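Local structure of putative branched chain amino acid ABC transporter, periplasmic amino acid-binding protein (Brucella ovis, 4XFK) at residues N269-A272 against S277-F280; T336-Y341 against P353-E358. The protein serves as the periplasmic binding component of an amino-acid transport system, probably capturing leucine, isoleucine, valine, threonine and alanine for an ABC transporter. The protein carries 1 engineered substitution. All coordinates share one frame; numbering follows the deposited sequence.

Contact 1 (N269-A272 against S277-F280); sequences NPEA and SMAF
The peptide plane joining Pro-270 to Glu-271 is sandwiched between two side chains of helix 274-288: the hydroxyl of Ser-277 lies over one face and the methyl of Met-278 over the other. At its two edges sit Met-278 N, close to the carbonyl oxygen, and the amide oxygen of Asn-269, beside Glu-271 N. The plane belongs to a type I beta turn, Asn-269 to Ala-272, in the loop that carries the chain from strand 263-266 into that helix. Ser-277 OG donates to Pro-270 O over 2.7 Å and stands 63° out of the carbonyl plane, so the bond does not follow a lone pair. The hydroxyl accepts from Asn-273 N, and Gly-274 O would share its one proton with Pro-270 O. Met-278 N comes within 3.1 Å of Pro-270 O, but the angle is too poor for a hydrogen bond. On the opposite face Met-278 CE lies 3.6 Å from Pro-270 O and 3.9 Å from Pro-270 CB. With CG anti to N (chi1 -169°), the methionine then bends at chi2 and chi3 to bring its methyl back over the turn. There it runs alongside Glu-271, whose CG is 4.0 Å from Met-278 CE, while the carboxylate goes on to Arg-364 N. Asn-269 ND2 donates to Gln-357 OE1 and Phe-374 O. The turn is fixed from within as an Asx turn: Asn-269 OD1 accepts from Glu-271 N over 2.9 Å, with an N-H...O angle of 161°.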
loop_
_atom_site.group_PDB
_atom_site.type_symbol
_atom_site.label_atom_id
_atom_site.label_comp_id
_atom_site.label_asym_id
_atom_site.label_seq_id
_atom_site.Cartn_x
_atom_site.Cartn_y
_atom_site.Cartn_z
ATOM N N ASN A 269 5.834 -0.162 11.940
ATOM C CA ASN A 269 5.669 -1.177 12.962
ATOM C C ASN A 269 5.508 -0.422 14.278
ATOM O O ASN A 269 6.177 0.583 14.485
ATOM C CB ASN A 269 6.880 -2.124 12.987
ATOM C CG ASN A 269 6.779 -3.176 14.066
ATOM O OD1 ASN A 269 6.976 -2.882 15.241
ATOM N ND2 ASN A 269 6.480 -4.411 13.676
ATOM N N PRO A 270 4.608 -0.880 15.161
ATOM C CA PRO A 270 4.387 -0.158 16.422
ATOM C C PRO A 270 5.656 0.108 17.242
ATOM O O PRO A 270 5.691 1.107 17.960
ATOM C CB PRO A 270 3.463 -1.093 17.204
ATOM C CG PRO A 270 2.728 -1.849 16.160
ATOM C CD PRO A 270 3.674 -2.009 14.999
ATOM N N GLU A 271 6.655 -0.772 17.153
ATOM C CA GLU A 271 7.887 -0.650 17.941
ATOM C C GLU A 271 9.063 -0.098 17.152
ATOM O O GLU A 271 10.192 -0.113 17.644
ATOM C CB GLU A 271 8.356 -2.013 18.442
ATOM C CG GLU A 271 7.368 -2.846 19.190
ATOM C CD GLU A 271 7.966 -4.192 19.555
ATOM O OE1 GLU A 271 7.406 -5.223 19.138
ATOM O OE2 GLU A 271 9.010 -4.215 20.245
ATOM N N ALA A 272 8.828 0.350 15.924
ATOM C CA ALA A 272 9.939 0.729 15.059
ATOM C C ALA A 272 10.425 2.156 15.262
ATOM O O ALA A 272 11.546 2.480 14.884
ATOM C CB ALA A 272 9.601 0.479 13.596
ATOM N N SER A 277 5.709 5.785 17.360
ATOM C CA SER A 277 5.020 4.730 16.624
ATOM C C SER A 277 4.019 4.024 17.529
ATOM O O SER A 277 2.918 3.681 17.099
ATOM C CB SER A 277 6.007 3.748 15.982
ATOM O OG SER A 277 6.960 3.279 16.910
ATOM N N MET A 278 4.393 3.824 18.787
ATOM C CA MET A 278 3.495 3.135 19.701
ATOM C C MET A 278 2.269 3.980 20.048
ATOM O O MET A 278 1.158 3.451 20.162
ATOM C CB MET A 278 4.223 2.675 20.965
ATOM C CG MET A 278 3.381 1.735 21.809
ATOM S SD MET A 278 2.940 0.196 20.974
ATOM C CE MET A 278 4.558 -0.581 20.889
ATOM N N ALA A 279 2.455 5.291 20.201
ATOM C CA ALA A 279 1.326 6.160 20.513
ATOM C C ALA A 279 0.306 6.152 19.373
ATOM O O ALA A 279 -0.903 6.163 19.604
ATOM C CB ALA A 279 1.799 7.583 20.804
ATOM N N PHE A 280 0.798 6.132 18.141
ATOM C CA PHE A 280 -0.088 6.021 16.993
ATOM C C PHE A 280 -0.855 4.702 17.000
ATOM O O PHE A 280 -2.054 4.690 16.767
ATOM C CB PHE A 280 0.685 6.169 15.688
ATOM C CG PHE A 280 -0.111 5.772 14.482
ATOM C CD1 PHE A 280 -1.294 6.430 14.160
ATOM C CD2 PHE A 280 0.299 4.724 13.687
ATOM C CE1 PHE A 280 -2.039 6.048 13.058
ATOM C CE2 PHE A 280 -0.435 4.339 12.585
ATOM C CZ PHE A 280 -1.611 5.002 12.267
#

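Contact 2 (T336-Y341 against P353-E358); sequences TPMGDY and PMVVQE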
loop_
_atom_site.group_PDB
_atom_site.type_symbol
_atom_site.label_atom_id
_atom_site.label_comp_id
_atom_site.label_asym_id
_atom_site.label_seq_id
_atom_site.Cartn_x
_atom_site.Cartn_y
_atom_site.Cartn_z
ATOM N N THR A 336 5.460 11.957 10.487
ATOM C CA THR A 336 4.463 10.957 10.833
ATOM C C THR A 336 4.957 10.165 12.037
ATOM O O THR A 336 6.077 10.368 12.495
ATOM C CB THR A 336 4.247 9.981 9.668
ATOM O OG1 THR A 336 5.373 9.093 9.571
ATOM C CG2 THR A 336 4.017 10.738 8.372
ATOM N N PRO A 337 4.137 9.235 12.544
ATOM C CA PRO A 337 4.616 8.398 13.651
ATOM C C PRO A 337 5.825 7.536 13.302
ATOM O O PRO A 337 6.437 6.982 14.218
ATOM C CB PRO A 337 3.403 7.523 13.961
ATOM C CG PRO A 337 2.233 8.387 13.589
ATOM C CD PRO A 337 2.673 9.135 12.374
ATOM N N MET A 338 6.169 7.447 12.018
ATOM C CA MET A 338 7.327 6.669 11.578
ATOM C C MET A 338 8.493 7.526 11.125
ATOM O O MET A 338 9.551 7.001 10.780
ATOM C CB MET A 338 6.946 5.744 10.423
ATOM C CG MET A 338 6.400 4.414 10.867
ATOM S SD MET A 338 7.578 3.461 11.854
ATOM C CE MET A 338 9.059 3.545 10.872
ATOM N N GLY A 339 8.297 8.835 11.084
ATOM C CA GLY A 339 9.341 9.735 10.635
ATOM C C GLY A 339 8.895 10.581 9.463
ATOM O O GLY A 339 7.698 10.786 9.238
ATOM N N ASP A 340 9.863 11.049 8.690
ATOM C CA ASP A 340 9.570 12.000 7.633
ATOM C C ASP A 340 8.863 11.383 6.446
ATOM O O ASP A 340 9.179 10.277 6.009
ATOM C CB ASP A 340 10.845 12.707 7.177
ATOM C CG ASP A 340 11.371 13.671 8.219
ATOM O OD1 ASP A 340 10.548 14.262 8.954
ATOM O OD2 ASP A 340 12.605 13.830 8.302
ATOM N N TYR A 341 7.889 12.128 5.944
ATOM C CA TYR A 341 7.152 11.741 4.783
ATOM C C TYR A 341 7.102 12.948 3.832
ATOM O O TYR A 341 6.791 14.065 4.261
ATOM C CB TYR A 341 5.781 11.352 5.287
ATOM C CG TYR A 341 4.950 10.603 4.325
ATOM C CD1 TYR A 341 4.300 11.271 3.313
ATOM C CD2 TYR A 341 4.778 9.233 4.439
ATOM C CE1 TYR A 341 3.521 10.614 2.426
ATOM C CE2 TYR A 341 3.999 8.553 3.541
ATOM C CZ TYR A 341 3.369 9.261 2.540
ATOM O OH TYR A 341 2.578 8.645 1.624
ATOM N N PRO A 353 10.214 6.068 5.171
ATOM C CA PRO A 353 10.983 4.899 5.612
ATOM C C PRO A 353 10.230 3.578 5.449
ATOM O O PRO A 353 8.997 3.548 5.391
ATOM C CB PRO A 353 11.236 5.169 7.109
ATOM C CG PRO A 353 10.780 6.548 7.368
ATOM C CD PRO A 353 9.823 6.937 6.291
ATOM N N MET A 354 10.994 2.488 5.380
ATOM C CA MET A 354 10.456 1.135 5.340
ATOM C C MET A 354 11.053 0.307 6.467
ATOM O O MET A 354 12.234 0.423 6.782
ATOM C CB MET A 354 10.755 0.481 3.989
ATOM C CG MET A 354 9.955 1.071 2.831
ATOM S SD MET A 354 8.172 0.740 2.942
ATOM C CE MET A 354 8.140 -0.990 2.479
ATOM N N VAL A 355 10.227 -0.534 7.070
ATOM C CA VAL A 355 10.639 -1.347 8.198
ATOM C C VAL A 355 10.484 -2.809 7.845
ATOM O O VAL A 355 9.387 -3.265 7.512
ATOM C CB VAL A 355 9.752 -1.056 9.419
ATOM C CG1 VAL A 355 10.306 -1.744 10.657
ATOM C CG2 VAL A 355 9.658 0.423 9.631
ATOM N N VAL A 356 11.585 -3.546 7.925
ATOM C CA VAL A 356 11.555 -4.978 7.670
ATOM C C VAL A 356 11.381 -5.704 9.001
ATOM O O VAL A 356 12.043 -5.377 9.990
ATOM C CB VAL A 356 12.807 -5.455 6.916
ATOM C CG1 VAL A 356 12.566 -6.843 6.361
ATOM C CG2 VAL A 356 13.125 -4.483 5.780
ATOM N N GLN A 357 10.468 -6.674 9.010
ATOM C CA GLN A 357 9.940 -7.260 10.237
ATOM C C GLN A 357 9.878 -8.779 10.142
ATOM O O GLN A 357 9.611 -9.330 9.063
ATOM C CB GLN A 357 8.526 -6.735 10.489
ATOM C CG GLN A 357 8.434 -5.220 10.634
ATOM C CD GLN A 357 7.076 -4.678 10.247
ATOM O OE1 GLN A 357 6.078 -4.950 10.915
ATOM N NE2 GLN A 357 7.028 -3.901 9.166
ATOM N N GLU A 358 10.098 -9.450 11.273
ATOM C CA GLU A 358 10.030 -10.909 11.334
ATOM C C GLU A 358 8.919 -11.350 12.277
ATOM O O GLU A 358 8.637 -10.675 13.263
ATOM C CB GLU A 358 11.366 -11.479 11.809
ATOM C CG GLU A 358 11.762 -11.041 13.217
ATOM C CD GLU A 358 13.092 -11.605 13.655
ATOM O OE1 GLU A 358 13.177 -12.833 13.850
ATOM O OE2 GLU A 358 14.047 -10.817 13.803
#
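Packing of a methionine and a proline, without any hydrogen bond across it, joins the tight turn at Thr-336 to Gly-339 to the beginning of 353-358. It lies at the end of the beta hairpin of strands 339-343 and 350-360 that is remote from the connecting loop, where the strands diverge. The evidence is three approaches. Met-338 CE presses on Val-355 CG2 at 3.4 Å, tighter than an ordinary carbon contact. Two ring carbons of Pro-353 meet backbone oxygens, with Pro-353 CD 3.4 Å from Asp-340 O and Pro-353 CG 3.7 Å from Met-338 O. Val-355 turns CG2 toward the turn because its other branch, CG1, takes the place anti to N (chi1 -171°), and Met-338, bent at chi2 and chi3, crosses over to reach it. Met-338 also rests on Phe-268 and Ala-272. The turn itself is a two-residue hairpin loop of type I, linking strands 333-336 and 339-343 in the mixed sheet of this periplasmic binding protein fold; an ST turn is built into it. Thr-336 OG1 accepts from Met-338 N at 3.1 Å and donates to Gly-339 O at 2.9 Å. That oxygen is gripped twice, since Thr-336 N reaches it from the opposite face of its plane, at 2.8 Å. Farther along 353-358, Gln-357 folds back so that its NE2 bonds to Val-355 O at 3.0 Å. The acceptor lies in the amide plane, and the bond is nearly straight (174°), although NE2 stands above the carbonyl plane; Thr-266 OG1 also bonds to NE2.

Contacts 1 and 2 lie with centres about 9 Å apart on the same side of the chain's centre. Contact 2 is nearer that centre (about 13 Å against about 18 Å), yet neither is fully core: each has two buried touching residues, and contact 2 also has the exposed Asp-340. Contact 1 combines one hydroxyl-to-carbonyl hydrogen bond with methionine packing; contact 2 has van der Waals contacts alone. The two touch directly: the bond from Asn-269 ND2 to Gln-357 OE1 spans 2.8 Å, Ala-272 CB packs on Val-355 CG1, and Phe-280 CB meets Pro-337 CG. The loop of contact 1 leaves the sheet from strand 263-266, which pairs antiparallel with strand 350-360 of contact 2.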